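Side-chain contact in glycoside hydrolase (Streptococcus pneumoniae serotype 4, PDB 6ORH), which probably hydrolyses alpha-L-fucosidic linkages as a family 29 fucosidase acting on host-derived carbohydrate antigens: residues P9-Q13 and T14-Y18. The protein carries 2 engineered substitutions. Sequence-based numbering, arbitrary orientation. Where two conformers were deposited one is given.
With EDO (1,2-ethanediol), chain E.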
loop_
_atom_site.group_PDB
_atom_site.type_symbol
_atom_site.label_atom_id
_atom_site.label_comp_id
_atom_site.label_asym_id
_atom_site.label_seq_id
_atom_site.Cartn_x
_atom_site.Cartn_y
_atom_site.Cartn_z
ATOM N N PRO A 9 10.184 -7.150 -22.266
ATOM C CA PRO A 9 9.400 -6.553 -23.347
ATOM C C PRO A 9 9.492 -5.029 -23.348
ATOM O O PRO A 9 9.365 -4.403 -22.298
ATOM C CB PRO A 9 7.969 -7.045 -23.041
ATOM C CG PRO A 9 7.953 -7.284 -21.547
ATOM C CD PRO A 9 9.373 -7.675 -21.160
ATOM N N LEU A 10 9.672 -4.442 -24.533
ATOM C CA LEU A 10 9.931 -3.009 -24.597
ATOM C C LEU A 10 8.650 -2.258 -24.927
ATOM O O LEU A 10 7.837 -2.713 -25.743
ATOM C CB LEU A 10 11.021 -2.719 -25.635
ATOM C CG LEU A 10 12.350 -3.421 -25.384
ATOM C CD1 LEU A 10 13.359 -2.983 -26.457
ATOM C CD2 LEU A 10 12.875 -3.154 -23.961
ATOM N N PRO A 11 8.461 -1.037 -24.388
ATOM C CA PRO A 11 7.272 -0.247 -24.711
ATOM C C PRO A 11 7.336 0.291 -26.135
ATOM O O PRO A 11 8.410 0.569 -26.647
ATOM C CB PRO A 11 7.338 0.912 -23.698
ATOM C CG PRO A 11 8.834 1.058 -23.407
ATOM C CD PRO A 11 9.405 -0.343 -23.483
ATOM N N SER A 12 6.165 0.478 -26.738
ATOM C CA SER A 12 6.036 1.199 -27.990
ATOM C C SER A 12 6.210 2.695 -27.730
ATOM O O SER A 12 6.149 3.142 -26.587
ATOM C CB SER A 12 4.693 0.947 -28.587
ATOM O OG SER A 12 3.675 1.628 -27.852
ATOM N N GLN A 13 6.362 3.478 -28.804
ATOM C CA GLN A 13 6.465 4.924 -28.648
ATOM C C GLN A 13 5.161 5.523 -28.118
ATOM O O GLN A 13 5.206 6.462 -27.323
ATOM C CB GLN A 13 6.886 5.584 -29.960
ATOM C CG GLN A 13 8.259 5.140 -30.441
ATOM C CD GLN A 13 8.436 5.470 -31.902
ATOM O OE1 GLN A 13 8.622 4.586 -32.738
ATOM N NE2 GLN A 13 8.354 6.753 -32.223
ATOM N N THR A 14 4.011 4.984 -28.551
ATOM C CA THR A 14 2.733 5.488 -28.070
ATOM C C THR A 14 2.574 5.181 -26.582
ATOM O O THR A 14 1.997 5.982 -25.842
ATOM C CB THR A 14 1.498 5.018 -28.853
ATOM O OG1 THR A 14 1.448 3.583 -28.961
ATOM C CG2 THR A 14 1.384 5.648 -30.224
ATOM N N GLN A 15 3.088 4.025 -26.147
ATOM C CA GLN A 15 3.012 3.700 -24.722
ATOM C C GLN A 15 3.892 4.671 -23.924
ATOM O O GLN A 15 3.473 5.163 -22.883
ATOM C CB GLN A 15 3.412 2.248 -24.421
ATOM C CG GLN A 15 2.331 1.219 -24.782
ATOM C CD GLN A 15 2.830 -0.208 -24.720
ATOM O OE1 GLN A 15 3.902 -0.554 -25.230
ATOM N NE2 GLN A 15 2.032 -1.092 -24.117
ATOM N N LEU A 16 5.120 4.921 -24.395
ATOM C CA LEU A 16 6.018 5.830 -23.705
ATOM C C LEU A 16 5.400 7.220 -23.674
ATOM O O LEU A 16 5.566 7.925 -22.681
ATOM C CB LEU A 16 7.372 5.855 -24.419
ATOM C CG LEU A 16 8.287 4.690 -24.082
ATOM C CD1 LEU A 16 9.521 4.694 -24.983
ATOM C CD2 LEU A 16 8.675 4.713 -22.614
ATOM N N ALA A 17 4.699 7.588 -24.747
ATOM C CA ALA A 17 4.154 8.934 -24.807
ATOM C C ALA A 17 3.077 9.100 -23.727
ATOM O O ALA A 17 2.979 10.129 -23.031
ATOM C CB ALA A 17 3.669 9.217 -26.219
ATOM N N TYR A 18 2.231 8.072 -23.587
ATOM C CA TYR A 18 1.193 8.147 -22.572
ATOM C C TYR A 18 1.806 8.204 -21.168
ATOM O O TYR A 18 1.322 8.973 -20.319
ATOM C CB TYR A 18 0.262 6.933 -22.709
ATOM C CG TYR A 18 -0.990 6.919 -21.863
ATOM C CD1 TYR A 18 -1.510 8.069 -21.259
ATOM C CD2 TYR A 18 -1.706 5.728 -21.715
ATOM C CE1 TYR A 18 -2.676 8.022 -20.513
ATOM C CE2 TYR A 18 -2.889 5.681 -21.001
ATOM C CZ TYR A 18 -3.388 6.834 -20.413
ATOM O OH TYR A 18 -4.570 6.766 -19.746
HETATM C C1 EDO E . 4.059 -2.926 -27.818
HETATM O O1 EDO E . 5.056 -2.739 -26.823
HETATM C C2 EDO E . 2.700 -2.493 -27.399
HETATM O O2 EDO E . 1.806 -2.225 -28.464
#
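With chi1 of Ser12 at 72°, OG sits between its own backbone N and carbonyl carbon and is turned to the first turn of helix 13-21; Gln15 sets its CG anti to its carbonyl carbon (chi1 -76°) and runs on extended, which carries its amide back along the chain to the backbone of Ser12. The two residues then exchange bonds. Gln15 N donates to Ser12 OG at 3.0 Å, while Ser12 N donates to Gln15 OE1 at 2.9 Å, nearly straight at 171°, in the plane of the side-chain amide and on a lone pair of its oxygen. This reciprocal pair is a capping box, with Ser12 as N-cap: an amide at the helix start gains an acceptor, and the residue ahead of the helix is tied to the residue three places on. From the cap onward the usual i to i+4 backbone bonds follow, Leu16 N donating to Ser12 O (3.0 Å) and Ala17 N to Gln13 O. In the fold, the box opens the helix that leads into strand 23-27 of the TIM-barrel-like catalytic domain. The buried Gln15 amide is held at its other end too, NE2 donating to the carbonyls of Ser208 and Phe251, which fixes its rotation and presents OE1 to Ser12. Thr14 OG1 lies 3.2 Å from Ser12 OG and is hydrogen-bonded to the carbonyl of Asp198. On the apolar flank, the Pro11 ring lies obliquely across the Leu16 side chain, its CG 3.7 Å from Leu16 CG; Leu16 also touches Lys386 and Tyr415, joining the helix start to loops of the C-terminal beta-sandwich region. An ethanediol, probably from the crystallisation liquor, places O1 2.9 Å from Gln15 OE1 and 3.0 Å from Leu10 O.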